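Local coordinates for protein cytochrome c2 (Blastochloris viridis, PDB 1CO6) that carries electrons through a covalently bound heme c, serving as the donor to oxidized bacteriochlorophyll in bacterial photophosphorylation, at residues H17-G22 and A95-F100; G33-H38 and W58-F63. All coordinates share one frame; numbering follows the deposited sequence.

Contact 1. Residues H17-G22 and A95-F100. With HEC (heme c), chain B.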
ATOM      1  N   HIS A  17       4.438  -2.322   7.259  1.00 11.56           N
ATOM      2  CA  HIS A  17       3.368  -1.315   7.262  1.00 12.68           C
ATOM      3  C   HIS A  17       2.305  -1.600   8.306  1.00 15.30           C
ATOM      4  O   HIS A  17       2.011  -2.775   8.628  1.00 16.91           O
ATOM      5  CB  HIS A  17       2.675  -1.367   5.855  1.00 10.86           C
ATOM      6  CG  HIS A  17       3.442  -0.911   4.674  1.00 12.71           C
ATOM      7  ND1 HIS A  17       3.591   0.395   4.375  1.00 12.17           N
ATOM      8  CD2 HIS A  17       3.950  -1.610   3.630  1.00  9.84           C
ATOM      9  CE1 HIS A  17       4.285   0.471   3.245  1.00 11.11           C
ATOM     10  NE2 HIS A  17       4.525  -0.752   2.694  1.00 14.56           N
ATOM     11  N   SER A  18       1.754  -0.526   8.814  1.00 15.20           N
ATOM     12  CA  SER A  18       0.630  -0.551   9.745  1.00 16.95           C
ATOM     13  C   SER A  18      -0.647  -0.082   8.997  1.00 17.18           C
ATOM     14  O   SER A  18      -0.606   0.693   8.025  1.00 16.62           O
ATOM     15  CB  SER A  18       0.852   0.373  10.957  1.00 18.28           C
ATOM     16  OG  SER A  18       1.876  -0.282  11.698  1.00 22.05           O
ATOM     17  N   ILE A  19      -1.771  -0.531   9.500  1.00 17.27           N
ATOM     18  CA  ILE A  19      -3.135  -0.225   9.040  1.00 18.50           C
ATOM     19  C   ILE A  19      -4.088  -0.360  10.236  1.00 20.57           C
ATOM     20  O   ILE A  19      -3.833  -1.147  11.205  1.00 21.51           O
ATOM     21  CB  ILE A  19      -3.472  -1.199   7.838  1.00 19.27           C
ATOM     22  CG1 ILE A  19      -4.536  -0.558   6.895  1.00 18.79           C
ATOM     23  CG2 ILE A  19      -3.883  -2.618   8.363  1.00 17.25           C
ATOM     24  CD1 ILE A  19      -4.864  -1.391   5.607  1.00 20.85           C
ATOM     25  N   GLY A  20      -5.201   0.347  10.249  1.00 18.54           N
ATOM     26  CA  GLY A  20      -6.134   0.196  11.401  1.00 19.79           C
ATOM     27  C   GLY A  20      -5.865   1.326  12.383  1.00 21.03           C
ATOM     28  O   GLY A  20      -5.006   2.178  12.207  1.00 19.31           O
ATOM     29  N   PRO A  21      -6.658   1.325  13.450  1.00 22.36           N
ATOM     30  CA  PRO A  21      -6.602   2.346  14.508  1.00 24.78           C
ATOM     31  C   PRO A  21      -5.253   2.373  15.194  1.00 25.19           C
ATOM     32  O   PRO A  21      -4.635   1.315  15.454  1.00 27.72           O
ATOM     33  CB  PRO A  21      -7.800   1.994  15.395  1.00 24.87           C
ATOM     34  CG  PRO A  21      -8.744   1.303  14.414  1.00 24.31           C
ATOM     35  CD  PRO A  21      -7.732   0.323  13.728  1.00 24.17           C
ATOM     36  N   GLY A  22      -4.740   3.562  15.435  1.00 25.74           N
ATOM     37  CA  GLY A  22      -3.420   3.709  16.061  1.00 25.93           C
ATOM     38  C   GLY A  22      -2.255   3.327  15.175  1.00 25.39           C
ATOM     39  O   GLY A  22      -1.139   3.136  15.686  1.00 26.02           O
ATOM     40  N   ALA A  95      -9.461  -5.374  -1.493  1.00 17.33           N
ATOM     41  CA  ALA A  95     -10.698  -5.382  -0.670  1.00 17.23           C
ATOM     42  C   ALA A  95     -10.426  -5.050   0.801  1.00 18.07           C
ATOM     43  O   ALA A  95     -11.145  -4.243   1.445  1.00 17.04           O
ATOM     44  CB  ALA A  95     -11.368  -6.740  -0.821  1.00 17.29           C
ATOM     45  N   TYR A  96      -9.340  -5.655   1.322  1.00 17.01           N
ATOM     46  CA  TYR A  96      -8.949  -5.442   2.715  1.00 16.46           C
ATOM     47  C   TYR A  96      -8.541  -3.991   3.031  1.00 16.14           C
ATOM     48  O   TYR A  96      -8.969  -3.358   3.994  1.00 14.84           O
ATOM     49  CB  TYR A  96      -7.804  -6.424   3.081  1.00 16.04           C
ATOM     50  CG  TYR A  96      -7.377  -6.195   4.522  1.00 16.06           C
ATOM     51  CD1 TYR A  96      -8.178  -6.528   5.623  1.00 15.00           C
ATOM     52  CD2 TYR A  96      -6.107  -5.649   4.765  1.00 16.79           C
ATOM     53  CE1 TYR A  96      -7.745  -6.333   6.950  1.00 15.92           C
ATOM     54  CE2 TYR A  96      -5.653  -5.426   6.074  1.00 17.30           C
ATOM     55  CZ  TYR A  96      -6.494  -5.775   7.147  1.00 16.65           C
ATOM     56  OH  TYR A  96      -6.020  -5.486   8.382  1.00 18.18           O
ATOM     57  N   ILE A  97      -7.629  -3.476   2.180  1.00 16.84           N
ATOM     58  CA  ILE A  97      -7.120  -2.126   2.399  1.00 16.59           C
ATOM     59  C   ILE A  97      -8.233  -1.087   2.278  1.00 17.52           C
ATOM     60  O   ILE A  97      -8.198  -0.099   3.027  1.00 16.37           O
ATOM     61  CB  ILE A  97      -5.896  -1.827   1.466  1.00 15.40           C
ATOM     62  CG1 ILE A  97      -4.700  -2.761   1.811  1.00 12.17           C
ATOM     63  CG2 ILE A  97      -5.456  -0.326   1.551  1.00 15.81           C
ATOM     64  CD1 ILE A  97      -3.542  -2.580   0.765  1.00 10.13           C
ATOM     65  N   LYS A  98      -9.138  -1.273   1.305  1.00 19.47           N
ATOM     66  CA  LYS A  98     -10.241  -0.346   1.036  1.00 21.46           C
ATOM     67  C   LYS A  98     -11.161  -0.161   2.227  1.00 21.21           C
ATOM     68  O   LYS A  98     -11.831   0.871   2.250  1.00 21.60           O
ATOM     69  CB  LYS A  98     -11.113  -0.663  -0.204  1.00 24.15           C
ATOM     70  CG  LYS A  98     -10.683   0.241  -1.388  1.00 30.05           C
ATOM     71  CD  LYS A  98     -11.765   0.418  -2.442  1.00 34.15           C
ATOM     72  CE  LYS A  98     -11.966   1.853  -2.910  1.00 36.03           C
ATOM     73  NZ  LYS A  98     -11.069   2.238  -4.038  1.00 37.79           N
ATOM     74  N   GLN A  99     -11.225  -1.070   3.164  1.00 21.17           N
ATOM     75  CA  GLN A  99     -12.050  -0.968   4.348  1.00 20.80           C
ATOM     76  C   GLN A  99     -11.686   0.214   5.242  1.00 21.20           C
ATOM     77  O   GLN A  99     -12.580   0.711   5.950  1.00 21.93           O
ATOM     78  CB  GLN A  99     -11.994  -2.177   5.312  1.00 23.06           C
ATOM     79  CG  GLN A  99     -12.465  -3.449   4.647  1.00 25.77           C
ATOM     80  CD  GLN A  99     -12.346  -4.598   5.625  1.00 28.50           C
ATOM     81  OE1 GLN A  99     -13.382  -5.143   5.991  1.00 30.12           O
ATOM     82  NE2 GLN A  99     -11.122  -4.947   6.026  1.00 27.64           N
ATOM     83  N   PHE A 100     -10.448   0.653   5.196  1.00 20.77           N
ATOM     84  CA  PHE A 100     -10.002   1.727   6.108  1.00 20.94           C
ATOM     85  C   PHE A 100     -10.026   3.169   5.666  1.00 20.88           C
ATOM     86  O   PHE A 100      -9.641   3.512   4.549  1.00 23.06           O
ATOM     87  CB  PHE A 100      -8.567   1.347   6.612  1.00 19.41           C
ATOM     88  CG  PHE A 100      -8.501  -0.020   7.232  1.00 17.26           C
ATOM     89  CD1 PHE A 100      -8.299  -1.124   6.428  1.00 17.24           C
ATOM     90  CD2 PHE A 100      -8.640  -0.207   8.593  1.00 17.30           C
ATOM     91  CE1 PHE A 100      -8.231  -2.418   6.963  1.00 20.03           C
ATOM     92  CE2 PHE A 100      -8.588  -1.500   9.131  1.00 18.93           C
ATOM     93  CZ  PHE A 100      -8.367  -2.625   8.325  1.00 17.12           C
TER
HETATM   94 FE   HEC B 108       5.312  -1.222   0.946  1.00 10.84          FE
HETATM   95  CHA HEC B 108       5.758   2.016   0.229  1.00 11.47           C
HETATM   96  CHB HEC B 108       2.111  -1.087  -0.270  1.00 12.47           C
HETATM   97  CHC HEC B 108       4.961  -4.638   1.448  1.00 12.38           C
HETATM   98  CHD HEC B 108       8.352  -1.299   2.594  1.00 12.95           C
HETATM   99  NA  HEC B 108       4.135   0.214   0.149  1.00 13.11           N
HETATM  100  C1A HEC B 108       4.544   1.493  -0.212  1.00 13.13           C
HETATM  101  C2A HEC B 108       3.506   2.120  -0.982  1.00 13.31           C
HETATM  102  C3A HEC B 108       2.507   1.238  -1.120  1.00 13.78           C
HETATM  103  C4A HEC B 108       2.877   0.020  -0.433  1.00 13.24           C
HETATM  104  CMA HEC B 108       1.168   1.409  -1.877  1.00 12.50           C
HETATM  105  CAA HEC B 108       3.526   3.605  -1.466  1.00 13.48           C
HETATM  106  CBA HEC B 108       3.045   4.482  -0.272  1.00 13.37           C
HETATM  107  CGA HEC B 108       2.904   5.966  -0.502  1.00 13.84           C
HETATM  108  O1A HEC B 108       3.141   6.388  -1.622  1.00 13.59           O
HETATM  109  O2A HEC B 108       2.555   6.616   0.516  1.00 15.09           O
HETATM  110  NB  HEC B 108       3.853  -2.560   0.678  1.00 12.78           N
HETATM  111  C1B HEC B 108       2.564  -2.277   0.211  1.00 12.58           C
HETATM  112  C2B HEC B 108       1.810  -3.507   0.209  1.00 13.96           C
HETATM  113  C3B HEC B 108       2.605  -4.489   0.643  1.00 13.05           C
HETATM  114  C4B HEC B 108       3.878  -3.923   0.970  1.00 13.69           C
HETATM  115  CMB HEC B 108       0.338  -3.557  -0.255  1.00 12.79           C
HETATM  116  CAB HEC B 108       2.175  -5.983   0.831  1.00 13.20           C
HETATM  117  CBB HEC B 108       1.998  -6.695  -0.375  1.00 13.78           C
HETATM  118  NC  HEC B 108       6.438  -2.665   1.833  1.00 13.07           N
HETATM  119  C1C HEC B 108       6.114  -4.000   1.917  1.00 13.26           C
HETATM  120  C2C HEC B 108       7.189  -4.678   2.620  1.00 14.37           C
HETATM  121  C3C HEC B 108       8.140  -3.778   2.901  1.00 14.49           C
HETATM  122  C4C HEC B 108       7.673  -2.494   2.448  1.00 13.29           C
HETATM  123  CMC HEC B 108       7.204  -6.195   2.900  1.00 13.51           C
HETATM  124  CAC HEC B 108       9.468  -4.043   3.723  1.00 13.78           C
HETATM  125  CBC HEC B 108      10.389  -5.016   3.299  1.00 13.67           C
HETATM  126  ND  HEC B 108       6.745   0.123   1.370  1.00 13.39           N
HETATM  127  C1D HEC B 108       7.964  -0.118   2.007  1.00 12.37           C
HETATM  128  C2D HEC B 108       8.762   1.109   1.943  1.00 13.42           C
HETATM  129  C3D HEC B 108       8.036   2.033   1.311  1.00 12.88           C
HETATM  130  C4D HEC B 108       6.791   1.429   0.925  1.00 11.54           C
HETATM  131  CMD HEC B 108      10.186   1.217   2.547  1.00 11.46           C
HETATM  132  CAD HEC B 108       8.455   3.474   0.916  1.00 12.45           C
HETATM  133  CBD HEC B 108       8.977   3.493  -0.557  1.00 12.22           C
HETATM  134  CGD HEC B 108       9.857   4.687  -0.878  1.00 12.80           C
HETATM  135  O1D HEC B 108      10.481   4.494  -1.965  1.00 13.86           O
HETATM  136  O2D HEC B 108       9.903   5.698  -0.137  1.00 14.03           O
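Ile-19 packs on Tyr-96 and Ile-97 near the C-terminal end of helix 87-98 and on Phe-100 just beyond it, and its two branches can be followed separately. From CB, the CG1 branch leaves anti to the backbone N (chi1 -154°), and Ile-19 CG1 itself comes over one face of the Phe-100 ring, 4.1 Å from the centroid and 20° off the normal, a CH-pi contact displaced toward Phe-100 CD1. Beyond it Ile-19 CD1 continues to the rim, lying 3.5 Å from Phe-100 CD1; the same methyl also touches Ile-97, with Ile-19 CD1 4.0 Å from Ile-97 CG1. The second branch, CG2, sits between the backbone N and the carbonyl carbon and turns to the far end of the tyrosine: Ile-19 CG2 approaches Tyr-96 OH at 3.6 Å, with Tyr-96 CE2 next. One side chain thus occupies the angle between two rings, and those rings also touch each other, Phe-100 CE1 lying over a Tyr-96 face. Gly-20 extends the cover, its CA 3.7 Å from Phe-100 CE2; its phi of 97° belongs to a conformation suited to glycine, because a CB would press on the preceding carbonyl O. No hydrogen bond crosses between the segments, which bury 211 Å² together; the contact is apolar. Phe-10 of helix 3-14 touches both Ile-19 and Ile-97 and meets the Tyr-96 ring. Two residues before Ile-19, His-17 NE2 binds the heme iron at 2.0 Å, with Met-79 SD as the other axial ligand, while His-17 ND1 is hydrogen-bonded to Pro-29 O, which fixes the rotation of the imidazole. The loop leaving the CXXCH heme-attachment motif is thereby packed against the C-terminal helix, within the class I cytochrome c fold.

Contact 2. Residues G33-H38 and W58-F63. With HEC (heme c), chain B.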
ATOM      1  N   GLY A  33      -6.303   4.949   4.472  1.00 13.31           N
ATOM      2  CA  GLY A  33      -6.705   5.877   3.411  1.00 13.20           C
ATOM      3  C   GLY A  33      -5.776   5.855   2.216  1.00 14.30           C
ATOM      4  O   GLY A  33      -5.473   6.911   1.637  1.00 12.88           O
ATOM      5  N   LEU A  34      -5.295   4.714   1.769  1.00 13.84           N
ATOM      6  CA  LEU A  34      -4.404   4.656   0.629  1.00 14.51           C
ATOM      7  C   LEU A  34      -5.023   5.071  -0.712  1.00 15.44           C
ATOM      8  O   LEU A  34      -4.395   5.917  -1.425  1.00 15.40           O
ATOM      9  CB  LEU A  34      -3.755   3.236   0.546  1.00 13.93           C
ATOM     10  CG  LEU A  34      -2.911   3.086  -0.709  1.00 15.29           C
ATOM     11  CD1 LEU A  34      -1.549   3.814  -0.628  1.00 15.11           C
ATOM     12  CD2 LEU A  34      -2.668   1.597  -0.929  1.00 13.88           C
ATOM     13  N   PHE A  35      -6.167   4.492  -1.098  1.00 14.82           N
ATOM     14  CA  PHE A  35      -6.705   4.808  -2.452  1.00 14.94           C
ATOM     15  C   PHE A  35      -7.151   6.255  -2.584  1.00 16.16           C
ATOM     16  O   PHE A  35      -7.926   6.690  -1.739  1.00 14.89           O
ATOM     17  CB  PHE A  35      -7.768   3.765  -2.856  1.00 17.27           C
ATOM     18  CG  PHE A  35      -7.141   2.379  -2.882  1.00 18.04           C
ATOM     19  CD1 PHE A  35      -6.222   2.074  -3.877  1.00 18.84           C
ATOM     20  CD2 PHE A  35      -7.489   1.447  -1.904  1.00 18.35           C
ATOM     21  CE1 PHE A  35      -5.616   0.819  -3.894  1.00 20.46           C
ATOM     22  CE2 PHE A  35      -6.883   0.163  -1.901  1.00 19.45           C
ATOM     23  CZ  PHE A  35      -5.948  -0.115  -2.897  1.00 19.58           C
ATOM     24  N   GLY A  36      -6.671   6.894  -3.643  1.00 15.46           N
ATOM     25  CA  GLY A  36      -7.003   8.298  -3.943  1.00 15.75           C
ATOM     26  C   GLY A  36      -5.896   9.215  -3.520  1.00 15.83           C
ATOM     27  O   GLY A  36      -5.822  10.363  -4.004  1.00 16.48           O
ATOM     28  N   ARG A  37      -5.032   8.710  -2.619  1.00 17.09           N
ATOM     29  CA  ARG A  37      -3.925   9.595  -2.130  1.00 16.41           C
ATOM     30  C   ARG A  37      -2.767   9.667  -3.128  1.00 16.23           C
ATOM     31  O   ARG A  37      -2.540   8.724  -3.915  1.00 14.11           O
ATOM     32  CB  ARG A  37      -3.607   9.184  -0.709  1.00 17.74           C
ATOM     33  CG  ARG A  37      -2.405   8.312  -0.396  1.00 19.60           C
ATOM     34  CD  ARG A  37      -2.222   8.333   1.147  1.00 19.31           C
ATOM     35  NE  ARG A  37      -1.077   7.464   1.390  1.00 20.89           N
ATOM     36  CZ  ARG A  37      -0.940   6.488   2.309  1.00 20.69           C
ATOM     37  NH1 ARG A  37       0.200   5.761   2.386  1.00 19.25           N
ATOM     38  NH2 ARG A  37      -1.920   6.187   3.168  1.00 19.42           N
ATOM     39  N   HIS A  38      -2.096  10.818  -3.150  1.00 16.34           N
ATOM     40  CA  HIS A  38      -0.910  11.075  -4.004  1.00 17.11           C
ATOM     41  C   HIS A  38       0.278  10.403  -3.331  1.00 15.51           C
ATOM     42  O   HIS A  38       0.380  10.345  -2.089  1.00 14.74           O
ATOM     43  CB  HIS A  38      -0.672  12.603  -4.214  1.00 19.46           C
ATOM     44  CG  HIS A  38      -1.682  13.157  -5.172  1.00 25.47           C
ATOM     45  ND1 HIS A  38      -1.397  13.708  -6.391  1.00 27.39           N
ATOM     46  CD2 HIS A  38      -3.054  13.162  -5.088  1.00 27.72           C
ATOM     47  CE1 HIS A  38      -2.536  14.059  -6.990  1.00 28.51           C
ATOM     48  NE2 HIS A  38      -3.562  13.725  -6.232  1.00 27.61           N
ATOM     49  N   TRP A  58      -2.644   7.045  -6.181  1.00 16.64           N
ATOM     50  CA  TRP A  58      -2.985   5.629  -5.949  1.00 16.32           C
ATOM     51  C   TRP A  58      -4.431   5.239  -6.210  1.00 16.59           C
ATOM     52  O   TRP A  58      -5.265   5.291  -5.310  1.00 19.18           O
ATOM     53  CB  TRP A  58      -2.578   5.193  -4.523  1.00 15.95           C
ATOM     54  CG  TRP A  58      -1.108   5.266  -4.313  1.00 15.75           C
ATOM     55  CD1 TRP A  58      -0.454   6.131  -3.499  1.00 13.38           C
ATOM     56  CD2 TRP A  58      -0.114   4.436  -4.910  1.00 13.82           C
ATOM     57  NE1 TRP A  58       0.898   5.867  -3.540  1.00 14.91           N
ATOM     58  CE2 TRP A  58       1.129   4.822  -4.376  1.00 14.04           C
ATOM     59  CE3 TRP A  58      -0.167   3.362  -5.824  1.00 14.71           C
ATOM     60  CZ2 TRP A  58       2.336   4.236  -4.773  1.00 14.06           C
ATOM     61  CZ3 TRP A  58       1.023   2.771  -6.214  1.00 15.37           C
ATOM     62  CH2 TRP A  58       2.250   3.171  -5.672  1.00 14.79           C
ATOM     63  N   THR A  59      -4.655   4.848  -7.418  1.00 16.69           N
ATOM     64  CA  THR A  59      -5.966   4.354  -7.875  1.00 16.88           C
ATOM     65  C   THR A  59      -5.767   2.845  -7.763  1.00 17.40           C
ATOM     66  O   THR A  59      -4.604   2.399  -7.630  1.00 15.78           O
ATOM     67  CB  THR A  59      -6.233   4.786  -9.375  1.00 15.35           C
ATOM     68  OG1 THR A  59      -5.222   4.139 -10.203  1.00 16.26           O
ATOM     69  CG2 THR A  59      -6.256   6.304  -9.624  1.00 16.81           C
ATOM     70  N   GLU A  60      -6.864   2.109  -7.878  1.00 19.43           N
ATOM     71  CA  GLU A  60      -6.826   0.642  -7.862  1.00 20.94           C
ATOM     72  C   GLU A  60      -6.010   0.060  -8.987  1.00 20.66           C
ATOM     73  O   GLU A  60      -5.213  -0.863  -8.711  1.00 20.49           O
ATOM     74  CB  GLU A  60      -8.202  -0.007  -7.915  1.00 23.82           C
ATOM     75  CG  GLU A  60      -9.032   0.051  -6.638  1.00 26.76           C
ATOM     76  CD  GLU A  60     -10.222  -0.877  -6.670  1.00 30.16           C
ATOM     77  OE1 GLU A  60     -10.286  -1.916  -7.325  1.00 32.21           O
ATOM     78  OE2 GLU A  60     -11.131  -0.443  -5.930  1.00 32.94           O
ATOM     79  N   GLU A  61      -6.177   0.586 -10.193  1.00 20.14           N
ATOM     80  CA  GLU A  61      -5.435   0.069 -11.379  1.00 21.32           C
ATOM     81  C   GLU A  61      -3.928   0.270 -11.228  1.00 18.91           C
ATOM     82  O   GLU A  61      -3.126  -0.655 -11.489  1.00 17.67           O
ATOM     83  CB  GLU A  61      -6.025   0.755 -12.588  1.00 25.55           C
ATOM     84  CG  GLU A  61      -5.535   0.804 -13.999  1.00 33.89           C
ATOM     85  CD  GLU A  61      -5.971   1.974 -14.853  1.00 37.85           C
ATOM     86  OE1 GLU A  61      -6.395   1.968 -16.013  1.00 40.40           O
ATOM     87  OE2 GLU A  61      -5.853   3.065 -14.216  1.00 40.80           O
ATOM     88  N   VAL A  62      -3.552   1.475 -10.795  1.00 17.23           N
ATOM     89  CA  VAL A  62      -2.125   1.793 -10.545  1.00 18.02           C
ATOM     90  C   VAL A  62      -1.603   0.927  -9.375  1.00 16.31           C
ATOM     91  O   VAL A  62      -0.445   0.415  -9.510  1.00 16.60           O
ATOM     92  CB  VAL A  62      -1.887   3.298 -10.311  1.00 19.31           C
ATOM     93  CG1 VAL A  62      -0.437   3.543  -9.851  1.00 20.12           C
ATOM     94  CG2 VAL A  62      -2.274   4.147 -11.526  1.00 20.92           C
ATOM     95  N   PHE A  63      -2.398   0.724  -8.334  1.00 15.40           N
ATOM     96  CA  PHE A  63      -1.919  -0.138  -7.212  1.00 15.11           C
ATOM     97  C   PHE A  63      -1.632  -1.555  -7.729  1.00 14.90           C
ATOM     98  O   PHE A  63      -0.655  -2.231  -7.411  1.00 15.57           O
ATOM     99  CB  PHE A  63      -2.909  -0.151  -6.050  1.00 17.12           C
ATOM    100  CG  PHE A  63      -2.619  -1.123  -4.938  1.00 15.55           C
ATOM    101  CD1 PHE A  63      -1.728  -0.718  -3.922  1.00 16.50           C
ATOM    102  CD2 PHE A  63      -3.185  -2.378  -4.879  1.00 16.45           C
ATOM    103  CE1 PHE A  63      -1.440  -1.577  -2.837  1.00 16.80           C
ATOM    104  CE2 PHE A  63      -2.872  -3.286  -3.842  1.00 16.74           C
ATOM    105  CZ  PHE A  63      -2.016  -2.851  -2.814  1.00 18.11           C
TER
HETATM  106 FE   HEC B 108       5.312  -1.222   0.946  1.00 10.84          FE
HETATM  107  CHA HEC B 108       5.758   2.016   0.229  1.00 11.47           C
HETATM  108  CHB HEC B 108       2.111  -1.087  -0.270  1.00 12.47           C
HETATM  109  CHC HEC B 108       4.961  -4.638   1.448  1.00 12.38           C
HETATM  110  CHD HEC B 108       8.352  -1.299   2.594  1.00 12.95           C
HETATM  111  NA  HEC B 108       4.135   0.214   0.149  1.00 13.11           N
HETATM  112  C1A HEC B 108       4.544   1.493  -0.212  1.00 13.13           C
HETATM  113  C2A HEC B 108       3.506   2.120  -0.982  1.00 13.31           C
HETATM  114  C3A HEC B 108       2.507   1.238  -1.120  1.00 13.78           C
HETATM  115  C4A HEC B 108       2.877   0.020  -0.433  1.00 13.24           C
HETATM  116  CMA HEC B 108       1.168   1.409  -1.877  1.00 12.50           C
HETATM  117  CAA HEC B 108       3.526   3.605  -1.466  1.00 13.48           C
HETATM  118  CBA HEC B 108       3.045   4.482  -0.272  1.00 13.37           C
HETATM  119  CGA HEC B 108       2.904   5.966  -0.502  1.00 13.84           C
HETATM  120  O1A HEC B 108       3.141   6.388  -1.622  1.00 13.59           O
HETATM  121  O2A HEC B 108       2.555   6.616   0.516  1.00 15.09           O
HETATM  122  NB  HEC B 108       3.853  -2.560   0.678  1.00 12.78           N
HETATM  123  C1B HEC B 108       2.564  -2.277   0.211  1.00 12.58           C
HETATM  124  C2B HEC B 108       1.810  -3.507   0.209  1.00 13.96           C
HETATM  125  C3B HEC B 108       2.605  -4.489   0.643  1.00 13.05           C
HETATM  126  C4B HEC B 108       3.878  -3.923   0.970  1.00 13.69           C
HETATM  127  CMB HEC B 108       0.338  -3.557  -0.255  1.00 12.79           C
HETATM  128  CAB HEC B 108       2.175  -5.983   0.831  1.00 13.20           C
HETATM  129  CBB HEC B 108       1.998  -6.695  -0.375  1.00 13.78           C
HETATM  130  NC  HEC B 108       6.438  -2.665   1.833  1.00 13.07           N
HETATM  131  C1C HEC B 108       6.114  -4.000   1.917  1.00 13.26           C
HETATM  132  C2C HEC B 108       7.189  -4.678   2.620  1.00 14.37           C
HETATM  133  C3C HEC B 108       8.140  -3.778   2.901  1.00 14.49           C
HETATM  134  C4C HEC B 108       7.673  -2.494   2.448  1.00 13.29           C
HETATM  135  CMC HEC B 108       7.204  -6.195   2.900  1.00 13.51           C
HETATM  136  CAC HEC B 108       9.468  -4.043   3.723  1.00 13.78           C
HETATM  137  CBC HEC B 108      10.389  -5.016   3.299  1.00 13.67           C
HETATM  138  ND  HEC B 108       6.745   0.123   1.370  1.00 13.39           N
HETATM  139  C1D HEC B 108       7.964  -0.118   2.007  1.00 12.37           C
HETATM  140  C2D HEC B 108       8.762   1.109   1.943  1.00 13.42           C
HETATM  141  C3D HEC B 108       8.036   2.033   1.311  1.00 12.88           C
HETATM  142  C4D HEC B 108       6.791   1.429   0.925  1.00 11.54           C
HETATM  143  CMD HEC B 108      10.186   1.217   2.547  1.00 11.46           C
HETATM  144  CAD HEC B 108       8.455   3.474   0.916  1.00 12.45           C
HETATM  145  CBD HEC B 108       8.977   3.493  -0.557  1.00 12.22           C
HETATM  146  CGD HEC B 108       9.857   4.687  -0.878  1.00 12.80           C
HETATM  147  O1D HEC B 108      10.481   4.494  -1.965  1.00 13.86           O
HETATM  148  O2D HEC B 108       9.903   5.698  -0.137  1.00 14.03           O
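Arg-37 and Trp-58 meet through their backbones and converge on one carboxylate, the heme propionate that carries O1A and O2A. Arg-37 NH1 gives a nearly straight bond to O2A, 3.1 Å with 172° at the hydrogen, the oxygen lying at the edge of the guanidinium; Val-30 O accepts from the same NH1. The other propionate oxygen, O1A, takes the indole Trp-58 NE1 at 3.0 Å, a more bent bond. The guanidinium would be expected to stabilise the negative charge of this group. Behind these side chains the main chains are tied twice, Trp-58 N to Arg-37 O at 2.8 Å and Gly-36 N to Trp-58 O at 2.7 Å. The second bond uses the corner of a type II turn from Leu-34 to Arg-37, in which Gly-36 takes the positive phi expected at the third position.

Outward from this polar layer, Leu-34 splits its tip between two aromatic rings. Its CG is anti to the backbone N (chi1 175°); CD1 lies over a face of the Trp-58 indole, 4.1 Å from the centroid of the five-membered ring, while CD2 meets Phe-63 CD1. The heme methyl CMA also lies over an indole face. Phe-35 points its edge at the face of Phe-63, a T-shaped pair with centroids 5.3 Å apart, and Phe-63 CZ touches heme methyl CMB at 3.5 Å.

Thr-59 N-caps helix 60-68, its OG1 accepting from Val-62 N. Because Trp-58, which accepts from Gly-36 N, directly precedes this cap, the turn at 34-37 is held beside the start of the helix. Helix 87-98 touches Phe-35, Glu-60 and Phe-63 through Leu-93, Ile-94 and Lys-98; the Trp-58 indole meets Tyr-66 of helix 60-68 edge-to-face.

How the contacts relate
After helix 3-14, the chain passes through residues 17-22, the first half of contact 1, and soon reaches 33-38, the first half of contact 2. Contact 2 closes first, when the chain returns at 58-63 to begin helix 60-68; contact 1 closes much later, at the end of helix 87-98. The smaller loop therefore lies wholly within the larger one, without crossing. Although their centres are 13 Å apart, the contacts meet along helix 87-98: Lys-98 NZ forms a 3.3 Å salt bridge with Glu-60 OE2, and Ile-97 packs on Phe-35 and Phe-63. Both line the heme pocket, tying the loop after helix 3-14 to the ends of helices 60-68 and 87-98.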